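Local coordinates for protein ORF10 (Moritella marina, PDB 6RIW) that forms the ketosynthase-chain length factor didomain of a polyunsaturated fatty acid synthase and probably takes part in the chain-extending condensation as a 3-oxoacyl-[acyl-carrier-protein] synthase, at residues 99-104 with 183-188; 104-109 with 275-280; 280-285 with 381-386. One frame throughout, in Å; residues are numbered along the deposited sequence.

Contact 1. Residues 99-104 with 183-188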
ATOM      1  N   GLN A  99       8.344  17.748 -11.620  1.00 14.99           N
ATOM      2  CA  GLN A  99       7.767  19.088 -11.615  1.00 20.32           C
ATOM      3  C   GLN A  99       7.945  19.758 -10.261  1.00 20.30           C
ATOM      4  O   GLN A  99       8.259  20.953 -10.191  1.00 17.64           O
ATOM      5  CB  GLN A  99       6.281  19.027 -11.989  1.00 17.33           C
ATOM      6  CG  GLN A  99       6.011  18.601 -13.455  1.00 22.26           C
ATOM      7  CD  GLN A  99       6.599  19.575 -14.464  1.00 26.04           C
ATOM      8  OE1 GLN A  99       6.380  20.779 -14.380  1.00 30.44           O
ATOM      9  NE2 GLN A  99       7.363  19.055 -15.412  1.00 29.73           N
ATOM     10  N   ALA A 100       7.748  19.007  -9.174  1.00 16.33           N
ATOM     11  CA  ALA A 100       7.872  19.603  -7.849  1.00 16.64           C
ATOM     12  C   ALA A 100       9.314  19.975  -7.547  1.00 18.29           C
ATOM     13  O   ALA A 100       9.573  21.048  -6.998  1.00 18.93           O
ATOM     14  CB  ALA A 100       7.325  18.659  -6.772  1.00 18.35           C
ATOM     15  N   LEU A 101      10.271  19.100  -7.881  1.00 15.94           N
ATOM     16  CA  LEU A 101      11.672  19.433  -7.643  1.00 18.85           C
ATOM     17  C   LEU A 101      12.117  20.594  -8.527  1.00 20.45           C
ATOM     18  O   LEU A 101      12.858  21.480  -8.080  1.00 18.75           O
ATOM     19  CB  LEU A 101      12.546  18.205  -7.878  1.00 17.13           C
ATOM     20  CG  LEU A 101      12.485  17.258  -6.678  1.00 18.11           C
ATOM     21  CD1 LEU A 101      13.227  15.991  -7.009  1.00 19.45           C
ATOM     22  CD2 LEU A 101      13.072  17.932  -5.446  1.00 17.56           C
ATOM     23  N   THR A 102      11.648  20.624  -9.771  1.00 18.29           N
ATOM     24  CA  THR A 102      11.985  21.740 -10.649  1.00 21.47           C
ATOM     25  C   THR A 102      11.358  23.032 -10.143  1.00 23.09           C
ATOM     26  O   THR A 102      11.989  24.094 -10.181  1.00 22.48           O
ATOM     27  CB  THR A 102      11.537  21.422 -12.075  1.00 19.97           C
ATOM     28  OG1 THR A 102      12.220  20.240 -12.515  1.00 20.28           O
ATOM     29  CG2 THR A 102      11.900  22.571 -13.015  1.00 25.72           C
ATOM     30  N   ASP A 103      10.127  22.951  -9.633  1.00 20.26           N
ATOM     31  CA  ASP A 103       9.488  24.106  -9.006  1.00 22.89           C
ATOM     32  C   ASP A 103      10.311  24.624  -7.833  1.00 26.79           C
ATOM     33  O   ASP A 103      10.481  25.842  -7.670  1.00 22.68           O
ATOM     34  CB  ASP A 103       8.083  23.733  -8.530  1.00 20.83           C
ATOM     35  CG  ASP A 103       7.303  24.930  -8.044  1.00 24.75           C
ATOM     36  OD1 ASP A 103       7.300  25.941  -8.763  1.00 29.86           O
ATOM     37  OD2 ASP A 103       6.688  24.871  -6.954  1.00 23.45           O
ATOM     38  N   ALA A 104      10.821  23.720  -6.996  1.00 21.00           N
ATOM     39  CA  ALA A 104      11.598  24.153  -5.840  1.00 21.02           C
ATOM     40  C   ALA A 104      13.005  24.594  -6.208  1.00 20.82           C
ATOM     41  O   ALA A 104      13.663  25.248  -5.395  1.00 24.77           O
ATOM     42  CB  ALA A 104      11.672  23.037  -4.795  1.00 18.84           C
ATOM     43  N   ALA A 183      15.073  10.207  -9.701  1.00 17.48           N
ATOM     44  CA  ALA A 183      15.414  11.580  -9.366  1.00 20.83           C
ATOM     45  C   ALA A 183      16.750  11.703  -8.637  1.00 21.04           C
ATOM     46  O   ALA A 183      17.157  12.816  -8.318  1.00 23.57           O
ATOM     47  CB  ALA A 183      14.303  12.215  -8.522  1.00 17.80           C
ATOM     48  N   GLY A 184      17.438  10.597  -8.359  1.00 19.64           N
ATOM     49  CA  GLY A 184      18.717  10.685  -7.675  1.00 20.06           C
ATOM     50  C   GLY A 184      18.640  11.029  -6.206  1.00 21.69           C
ATOM     51  O   GLY A 184      19.549  11.676  -5.678  1.00 21.65           O
ATOM     52  N   LEU A 185      17.588  10.603  -5.520  1.00 18.67           N
ATOM     53  CA  LEU A 185      17.445  10.858  -4.087  1.00 19.42           C
ATOM     54  C   LEU A 185      18.289   9.891  -3.254  1.00 21.60           C
ATOM     55  O   LEU A 185      18.237   8.676  -3.464  1.00 20.50           O
ATOM     56  CB  LEU A 185      15.981  10.705  -3.686  1.00 18.94           C
ATOM     57  CG  LEU A 185      14.979  11.449  -4.555  1.00 20.01           C
ATOM     58  CD1 LEU A 185      13.612  11.324  -3.885  1.00 20.32           C
ATOM     59  CD2 LEU A 185      15.412  12.915  -4.701  1.00 16.93           C
ATOM     60  N   GLY A 186      19.013  10.418  -2.268  1.00 20.88           N
ATOM     61  CA  GLY A 186      19.842   9.571  -1.425  1.00 17.32           C
ATOM     62  C   GLY A 186      19.327   9.274  -0.025  1.00 21.01           C
ATOM     63  O   GLY A 186      20.025   8.628   0.768  1.00 18.70           O
ATOM     64  N   GLY A 187      18.117   9.730   0.310  1.00 15.38           N
ATOM     65  CA  GLY A 187      17.565   9.558   1.637  1.00 19.44           C
ATOM     66  C   GLY A 187      16.564   8.408   1.698  1.00 19.04           C
ATOM     67  O   GLY A 187      16.483   7.569   0.803  1.00 18.25           O
ATOM     68  N   SER A 188      15.827   8.352   2.805  1.00 16.82           N
ATOM     69  CA  SER A 188      14.890   7.250   3.040  1.00 18.81           C
ATOM     70  C   SER A 188      13.702   7.335   2.093  1.00 17.03           C
ATOM     71  O   SER A 188      13.290   8.420   1.676  1.00 18.41           O
ATOM     72  CB  SER A 188      14.371   7.267   4.481  1.00 21.21           C
ATOM     73  OG  SER A 188      15.429   7.273   5.408  1.00 27.79           O
TER
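L101 reaches out from the last turns of helix 88-104 and sets one methyl, CD1, against A183 and L185 at the close of another helix. It carries more than half of the 69 Å² buried here. Its CG sits beside the backbone N, and CD1 continues outward from there, anti to CA (chi2 174°), which makes this branch the leading end of the side chain. CD1 comes 4.2 Å from A183 CB and 4.4 Å from L185 CD2. Those two methyls are themselves 4.0 Å apart, A183 CB to L185 CD2, so the three make a nearly equilateral cluster, with the leucine methyl of the helix laid across the other pair.

A183 offers its CB directly to L101. L185 arrives by another route: its CB does not aim at the helix, and it is the CD2 branch that swings in. Between them stands G184, the C-prime residue of the Schellman motif that ends helix 174-183. Its positive phi (73°) turns the chain out of the helix and delivers L185 to the same patch as A183.

Around this cluster, W107 packs on both L101 and A183, while L219 of strand 217-224 touches L101 and L185. Further along, G187 and S188 bond through their backbones to C115 and V117, leading into strand 189-193, and S188 OG is hydrogen-bonded to E674 of the second ketosynthase-family half. Strand 189-193 also pairs with strand 659-663 of that half, an antiparallel pairing like the one that joins the two halves of thiolase-fold dimers.

All three touching residues are buried and purely aliphatic, and their spacing is loose van der Waals. The contact is nondirectional; it probably contributes by keeping water out of the patch, while the backbone bonds of G187 and S188 give the loop its more directional ties.

Contact 2. Residues 104-109 with 275-280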
ATOM      1  N   ALA A 104      10.821  23.720  -6.996  1.00 21.00           N
ATOM      2  CA  ALA A 104      11.598  24.153  -5.840  1.00 21.02           C
ATOM      3  C   ALA A 104      13.005  24.594  -6.208  1.00 20.82           C
ATOM      4  O   ALA A 104      13.663  25.248  -5.395  1.00 24.77           O
ATOM      5  CB  ALA A 104      11.672  23.037  -4.795  1.00 18.84           C
ATOM      6  N   GLY A 105      13.480  24.236  -7.396  1.00 20.88           N
ATOM      7  CA  GLY A 105      14.807  24.618  -7.827  1.00 23.54           C
ATOM      8  C   GLY A 105      15.888  23.634  -7.465  1.00 23.49           C
ATOM      9  O   GLY A 105      17.054  24.025  -7.368  1.00 21.84           O
ATOM     10  N   TYR A 106      15.540  22.356  -7.264  1.00 19.55           N
ATOM     11  CA  TYR A 106      16.499  21.358  -6.806  1.00 17.81           C
ATOM     12  C   TYR A 106      16.589  20.148  -7.727  1.00 20.11           C
ATOM     13  O   TYR A 106      17.274  19.179  -7.383  1.00 20.74           O
ATOM     14  CB  TYR A 106      16.162  20.908  -5.376  1.00 20.83           C
ATOM     15  CG  TYR A 106      16.480  21.993  -4.373  1.00 23.13           C
ATOM     16  CD1 TYR A 106      17.786  22.185  -3.925  1.00 26.37           C
ATOM     17  CD2 TYR A 106      15.493  22.851  -3.909  1.00 22.19           C
ATOM     18  CE1 TYR A 106      18.093  23.200  -3.025  1.00 27.37           C
ATOM     19  CE2 TYR A 106      15.790  23.879  -3.007  1.00 24.23           C
ATOM     20  CZ  TYR A 106      17.090  24.045  -2.572  1.00 29.12           C
ATOM     21  OH  TYR A 106      17.400  25.057  -1.688  1.00 29.23           O
ATOM     22  N   TRP A 107      15.960  20.184  -8.897  1.00 19.64           N
ATOM     23  CA  TRP A 107      16.133  19.090  -9.846  1.00 21.88           C
ATOM     24  C   TRP A 107      17.608  18.935 -10.206  1.00 25.97           C
ATOM     25  O   TRP A 107      18.246  19.887 -10.670  1.00 23.15           O
ATOM     26  CB  TRP A 107      15.303  19.334 -11.098  1.00 20.77           C
ATOM     27  CG  TRP A 107      15.347  18.158 -12.043  1.00 20.63           C
ATOM     28  CD1 TRP A 107      15.971  18.098 -13.259  1.00 24.41           C
ATOM     29  CD2 TRP A 107      14.774  16.861 -11.818  1.00 21.73           C
ATOM     30  NE1 TRP A 107      15.808  16.844 -13.809  1.00 24.66           N
ATOM     31  CE2 TRP A 107      15.082  16.066 -12.943  1.00 22.25           C
ATOM     32  CE3 TRP A 107      14.031  16.296 -10.771  1.00 20.47           C
ATOM     33  CZ2 TRP A 107      14.656  14.737 -13.061  1.00 23.37           C
ATOM     34  CZ3 TRP A 107      13.608  14.967 -10.890  1.00 18.15           C
ATOM     35  CH2 TRP A 107      13.925  14.208 -12.027  1.00 21.14           C
ATOM     36  N   GLY A 108      18.159  17.743  -9.987  1.00 23.89           N
ATOM     37  CA  GLY A 108      19.553  17.501 -10.307  1.00 24.15           C
ATOM     38  C   GLY A 108      20.559  18.084  -9.335  1.00 28.13           C
ATOM     39  O   GLY A 108      21.760  18.113  -9.645  1.00 28.76           O
ATOM     40  N   SER A 109      20.115  18.533  -8.165  1.00 22.33           N
ATOM     41  CA  SER A 109      20.979  19.140  -7.164  1.00 22.68           C
ATOM     42  C   SER A 109      21.696  18.086  -6.322  1.00 27.78           C
ATOM     43  O   SER A 109      21.163  17.004  -6.047  1.00 24.79           O
ATOM     44  CB  SER A 109      20.136  20.058  -6.267  1.00 25.76           C
ATOM     45  OG  SER A 109      20.853  20.515  -5.137  1.00 29.78           O
ATOM     46  N   VAL A 275      14.774  29.433   4.628  1.00 24.73           N
ATOM     47  CA  VAL A 275      15.092  30.861   4.657  1.00 25.79           C
ATOM     48  C   VAL A 275      16.566  31.079   4.347  1.00 28.37           C
ATOM     49  O   VAL A 275      16.924  31.975   3.571  1.00 32.41           O
ATOM     50  CB  VAL A 275      14.691  31.469   6.014  1.00 30.51           C
ATOM     51  CG1 VAL A 275      15.246  32.880   6.155  1.00 31.31           C
ATOM     52  CG2 VAL A 275      13.178  31.480   6.150  1.00 26.04           C
ATOM     53  N   ARG A 276      17.438  30.239   4.912  1.00 30.15           N
ATOM     54  CA  ARG A 276      18.872  30.343   4.653  1.00 26.57           C
ATOM     55  C   ARG A 276      19.187  30.189   3.168  1.00 32.16           C
ATOM     56  O   ARG A 276      20.018  30.927   2.621  1.00 28.37           O
ATOM     57  CB  ARG A 276      19.616  29.297   5.487  1.00 30.16           C
ATOM     58  CG  ARG A 276      21.100  29.118   5.177  1.00 34.84           C
ATOM     59  CD  ARG A 276      21.623  27.773   5.700  1.00 36.91           C
ATOM     60  NE  ARG A 276      21.129  26.654   4.895  1.00 37.19           N
ATOM     61  CZ  ARG A 276      21.055  25.391   5.311  1.00 35.96           C
ATOM     62  NH1 ARG A 276      21.464  25.057   6.527  1.00 35.77           N
ATOM     63  NH2 ARG A 276      20.577  24.452   4.498  1.00 36.72           N
ATOM     64  N   ASP A 277      18.515  29.259   2.489  1.00 29.27           N
ATOM     65  CA  ASP A 277      18.850  28.936   1.107  1.00 29.65           C
ATOM     66  C   ASP A 277      18.084  29.772   0.091  1.00 26.70           C
ATOM     67  O   ASP A 277      18.311  29.607  -1.111  1.00 33.14           O
ATOM     68  CB  ASP A 277      18.613  27.439   0.834  1.00 29.03           C
ATOM     69  CG  ASP A 277      19.494  26.532   1.699  1.00 33.79           C
ATOM     70  OD1 ASP A 277      20.578  26.973   2.125  1.00 34.28           O
ATOM     71  OD2 ASP A 277      19.106  25.372   1.965  1.00 33.56           O
ATOM     72  N   GLY A 278      17.192  30.659   0.531  1.00 26.95           N
ATOM     73  CA  GLY A 278      16.490  31.530  -0.397  1.00 29.37           C
ATOM     74  C   GLY A 278      15.396  30.865  -1.204  1.00 28.18           C
ATOM     75  O   GLY A 278      15.114  31.289  -2.331  1.00 29.87           O
ATOM     76  N   ASP A 279      14.774  29.822  -0.663  1.00 30.32           N
ATOM     77  CA  ASP A 279      13.717  29.123  -1.376  1.00 27.63           C
ATOM     78  C   ASP A 279      12.432  29.947  -1.390  1.00 25.64           C
ATOM     79  O   ASP A 279      12.180  30.768  -0.511  1.00 24.75           O
ATOM     80  CB  ASP A 279      13.451  27.759  -0.731  1.00 25.72           C
ATOM     81  CG  ASP A 279      14.694  26.892  -0.674  1.00 25.66           C
ATOM     82  OD1 ASP A 279      15.446  26.868  -1.672  1.00 29.23           O
ATOM     83  OD2 ASP A 279      14.927  26.232   0.361  1.00 27.97           O
ATOM     84  N   HIS A 280      11.601  29.695  -2.398  1.00 26.58           N
ATOM     85  CA  HIS A 280      10.246  30.219  -2.395  1.00 27.74           C
ATOM     86  C   HIS A 280       9.403  29.387  -1.437  1.00 26.28           C
ATOM     87  O   HIS A 280       9.336  28.159  -1.577  1.00 30.36           O
ATOM     88  CB  HIS A 280       9.653  30.181  -3.801  1.00 30.22           C
ATOM     89  CG  HIS A 280       8.230  30.636  -3.852  1.00 32.72           C
ATOM     90  ND1 HIS A 280       7.168  29.760  -3.859  1.00 37.50           N
ATOM     91  CD2 HIS A 280       7.693  31.879  -3.859  1.00 32.38           C
ATOM     92  CE1 HIS A 280       6.037  30.442  -3.877  1.00 34.03           C
ATOM     93  NE2 HIS A 280       6.328  31.730  -3.881  1.00 39.79           N
TER
HETATM   94  O   HOH W   1      11.786  27.007  -3.698  1.00 25.77           O
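Y106 donates its phenol hydrogen to D279, OH to OD1 at 2.7 Å, and the carboxylate accepts with its syn lone pair. D279 OD1 lies at the edge of the ring, near its plane, while ring and carboxylate planes are turned 74° apart. D279 CG stands beside the backbone N (chi1 -57°), which swings the carboxylate to the phenol.

The ionic part runs on beyond the hydroxyl to R276, which grips D277 side-on, NE to OD1 at 2.8 Å and NH2 to OD2 at 3.1 Å. K269 of strand 259-270 forms salt bridges to OD2 of both D277 and D279. Van der Waals contact is slight, chiefly Y106 OH against D277 CB at 3.7 Å.

A water accepts from H280 N at 3.0 Å and lies 3.1 Å from A104 O, to which it probably donates. It thus probably links the end of helix 88-104, closed by the Schellman motif at G105, to that of helix 271-277, closed by the one at G278. A phenylalanine in place of Y106 would probably leave D279 OD1 without its phenol donor.

Two carboxylates this near would probably be stabilised by the shared lysine, with the neutral phenol easing the charge on D279.

Contact 3. Residues 280-285 with 381-386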
ATOM      1  N   HIS A 280      11.601  29.695  -2.398  1.00 26.58           N
ATOM      2  CA  HIS A 280      10.246  30.219  -2.395  1.00 27.74           C
ATOM      3  C   HIS A 280       9.403  29.387  -1.437  1.00 26.28           C
ATOM      4  O   HIS A 280       9.336  28.159  -1.577  1.00 30.36           O
ATOM      5  CB  HIS A 280       9.653  30.181  -3.801  1.00 30.22           C
ATOM      6  CG  HIS A 280       8.230  30.636  -3.852  1.00 32.72           C
ATOM      7  ND1 HIS A 280       7.168  29.760  -3.859  1.00 37.50           N
ATOM      8  CD2 HIS A 280       7.693  31.879  -3.859  1.00 32.38           C
ATOM      9  CE1 HIS A 280       6.037  30.442  -3.877  1.00 34.03           C
ATOM     10  NE2 HIS A 280       6.328  31.730  -3.881  1.00 39.79           N
ATOM     11  N   ILE A 281       8.775  30.035  -0.461  1.00 26.08           N
ATOM     12  CA  ILE A 281       7.938  29.347   0.520  1.00 25.93           C
ATOM     13  C   ILE A 281       6.476  29.544   0.139  1.00 25.91           C
ATOM     14  O   ILE A 281       5.987  30.680   0.092  1.00 24.17           O
ATOM     15  CB  ILE A 281       8.228  29.854   1.943  1.00 22.82           C
ATOM     16  CG1 ILE A 281       9.690  29.569   2.308  1.00 24.41           C
ATOM     17  CG2 ILE A 281       7.296  29.226   2.941  1.00 21.90           C
ATOM     18  CD1 ILE A 281      10.119  30.144   3.656  1.00 27.65           C
ATOM     19  N   TYR A 282       5.766  28.438  -0.121  1.00 20.60           N
ATOM     20  CA  TYR A 282       4.341  28.512  -0.426  1.00 23.25           C
ATOM     21  C   TYR A 282       3.507  28.658   0.834  1.00 22.12           C
ATOM     22  O   TYR A 282       2.457  29.320   0.824  1.00 26.39           O
ATOM     23  CB  TYR A 282       3.882  27.255  -1.160  1.00 23.01           C
ATOM     24  CG  TYR A 282       4.257  27.181  -2.616  1.00 24.63           C
ATOM     25  CD1 TYR A 282       5.461  26.629  -3.006  1.00 24.18           C
ATOM     26  CD2 TYR A 282       3.396  27.643  -3.593  1.00 26.50           C
ATOM     27  CE1 TYR A 282       5.807  26.531  -4.326  1.00 26.93           C
ATOM     28  CE2 TYR A 282       3.732  27.558  -4.933  1.00 27.59           C
ATOM     29  CZ  TYR A 282       4.940  26.999  -5.291  1.00 30.16           C
ATOM     30  OH  TYR A 282       5.291  26.901  -6.615  1.00 31.08           O
ATOM     31  N   ALA A 283       3.918  27.994   1.903  1.00 19.67           N
ATOM     32  CA  ALA A 283       3.136  27.978   3.129  1.00 17.53           C
ATOM     33  C   ALA A 283       4.001  27.335   4.194  1.00 19.88           C
ATOM     34  O   ALA A 283       5.027  26.717   3.894  1.00 19.17           O
ATOM     35  CB  ALA A 283       1.814  27.219   2.968  1.00 23.69           C
ATOM     36  N   ILE A 284       3.577  27.497   5.440  1.00 20.03           N
ATOM     37  CA  ILE A 284       4.229  26.902   6.597  1.00 23.93           C
ATOM     38  C   ILE A 284       3.319  25.805   7.134  1.00 22.70           C
ATOM     39  O   ILE A 284       2.113  26.028   7.336  1.00 20.98           O
ATOM     40  CB  ILE A 284       4.515  27.954   7.689  1.00 22.72           C
ATOM     41  CG1 ILE A 284       5.473  29.056   7.172  1.00 19.72           C
ATOM     42  CG2 ILE A 284       5.003  27.271   8.976  1.00 24.83           C
ATOM     43  CD1 ILE A 284       6.945  28.687   7.125  1.00 23.33           C
ATOM     44  N   ILE A 285       3.880  24.615   7.338  1.00 19.99           N
ATOM     45  CA  ILE A 285       3.185  23.571   8.076  1.00 17.70           C
ATOM     46  C   ILE A 285       3.523  23.796   9.545  1.00 19.40           C
ATOM     47  O   ILE A 285       4.670  23.616   9.968  1.00 20.18           O
ATOM     48  CB  ILE A 285       3.579  22.163   7.605  1.00 17.68           C
ATOM     49  CG1 ILE A 285       3.240  21.994   6.112  1.00 20.25           C
ATOM     50  CG2 ILE A 285       2.842  21.117   8.431  1.00 18.52           C
ATOM     51  CD1 ILE A 285       3.812  20.733   5.486  1.00 20.14           C
ATOM     52  N   ALA A 381      -5.472  24.728  -0.112  1.00 21.46           N
ATOM     53  CA  ALA A 381      -5.308  25.509   1.112  1.00 21.03           C
ATOM     54  C   ALA A 381      -4.014  26.314   1.093  1.00 23.91           C
ATOM     55  O   ALA A 381      -4.001  27.493   1.484  1.00 23.55           O
ATOM     56  CB  ALA A 381      -5.366  24.594   2.336  1.00 22.84           C
ATOM     57  N   MET A 382      -2.909  25.709   0.642  1.00 22.35           N
ATOM     58  CA  MET A 382      -1.649  26.444   0.604  1.00 22.00           C
ATOM     59  C   MET A 382      -1.689  27.585  -0.400  1.00 25.62           C
ATOM     60  O   MET A 382      -1.115  28.653  -0.149  1.00 26.76           O
ATOM     61  CB  MET A 382      -0.478  25.513   0.283  1.00 24.88           C
ATOM     62  CG  MET A 382      -0.222  24.500   1.366  1.00 25.89           C
ATOM     63  SD  MET A 382       0.997  23.285   0.840  1.00 30.25           S
ATOM     64  CE  MET A 382       0.688  22.020   2.100  1.00 29.47           C
ATOM     65  N   LEU A 383      -2.333  27.381  -1.553  1.00 23.42           N
ATOM     66  CA  LEU A 383      -2.446  28.479  -2.507  1.00 25.26           C
ATOM     67  C   LEU A 383      -3.386  29.560  -1.986  1.00 28.25           C
ATOM     68  O   LEU A 383      -3.148  30.753  -2.209  1.00 30.00           O
ATOM     69  CB  LEU A 383      -2.914  27.970  -3.873  1.00 25.42           C
ATOM     70  CG  LEU A 383      -1.859  27.162  -4.653  1.00 25.19           C
ATOM     71  CD1 LEU A 383      -2.413  26.640  -5.982  1.00 21.14           C
ATOM     72  CD2 LEU A 383      -0.572  27.954  -4.867  1.00 28.05           C
ATOM     73  N   ALA A 384      -4.456  29.164  -1.292  1.00 27.20           N
ATOM     74  CA  ALA A 384      -5.381  30.138  -0.717  1.00 24.27           C
ATOM     75  C   ALA A 384      -4.711  30.965   0.373  1.00 29.06           C
ATOM     76  O   ALA A 384      -4.969  32.171   0.494  1.00 27.90           O
ATOM     77  CB  ALA A 384      -6.605  29.424  -0.150  1.00 24.83           C
ATOM     78  N   LEU A 385      -3.869  30.324   1.196  1.00 26.93           N
ATOM     79  CA  LEU A 385      -3.141  31.042   2.239  1.00 26.82           C
ATOM     80  C   LEU A 385      -2.180  32.062   1.646  1.00 31.21           C
ATOM     81  O   LEU A 385      -2.010  33.156   2.199  1.00 32.71           O
ATOM     82  CB  LEU A 385      -2.382  30.056   3.132  1.00 23.62           C
ATOM     83  CG  LEU A 385      -3.210  29.319   4.182  1.00 26.30           C
ATOM     84  CD1 LEU A 385      -2.493  28.022   4.654  1.00 24.70           C
ATOM     85  CD2 LEU A 385      -3.533  30.218   5.359  1.00 24.77           C
ATOM     86  N   GLY A 386      -1.526  31.722   0.533  1.00 28.41           N
ATOM     87  CA  GLY A 386      -0.584  32.647  -0.069  1.00 29.31           C
ATOM     88  C   GLY A 386      -1.242  33.797  -0.801  1.00 31.76           C
ATOM     89  O   GLY A 386      -0.716  34.915  -0.802  1.00 35.88           O
TER
HETATM   90  O   HOH W   2       1.029  29.959  -1.393  1.00 25.83           O
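A283 lays its CB on the shaft of M382, 3.8 Å from CG and 3.9 Å from CB; the closest CA pair of these two segments is A283 with M382. The methionine chain is extended beyond CG (chi2 172°), so its sulfur runs on past the alanine methyl. Beside this pair, Y282 and L383 lie side by side pointing the same way, and the CD2 branch of the leucine approaches Y282 CD2 obliquely at 4.2 Å. L383 leaves its backbone facing away from the strand; the placing of CG beside the backbone N (chi1 -72°) brings that methyl back.

One water between the main chains donates to Y282 O at 2.7 Å and to M382 O at 2.8 Å, spending both its protons on carbonyls that could not bond to each other. M382 O also takes the helical bond from G386 N.

Further out, H280 presses its ring edge on a face of Y282, CE1 over the centre in a T-shaped stack, while Y282 OH is hydrogen-bonded to D103 on helix 88-104. V6 of strand 4-12 bonds through its backbone to Y282 and A283 and touches M382; W23 of helix 19-27 packs on L383. The magnesium ion seen at M1 and K286 is about 13 Å from the A283 side chain, so this is packing away from the metal.

Here helix 374-387 is laid on strand 283-292, as in the layered thiolase fold. The small alanine lets the backbones approach closely, and the water satisfies the two carbonyl oxygens that the approach brings near each other.

In the fold
From the N terminus, helix 88-104 supplies the first segment of contact 1, and the chain returns at 183-188 to close that loop. The turn 104-109 opens contact 2 before contact 1 has closed, so the two cross; contact 2 closes at 275-280, on the end of helix 271-277 and the turn beyond. Contact 3 then follows in series, opening at 280-285 and closing at 381-386 on helix 374-387. A104 belongs to contacts 1 and 2, H280 to contacts 2 and 3. Helix 88-104 thus takes part in contacts 1 and 2 and reaches contact 3 through D103, while V275 packing on I281 joins contacts 2 and 3, all within the first ketosynthase-family region.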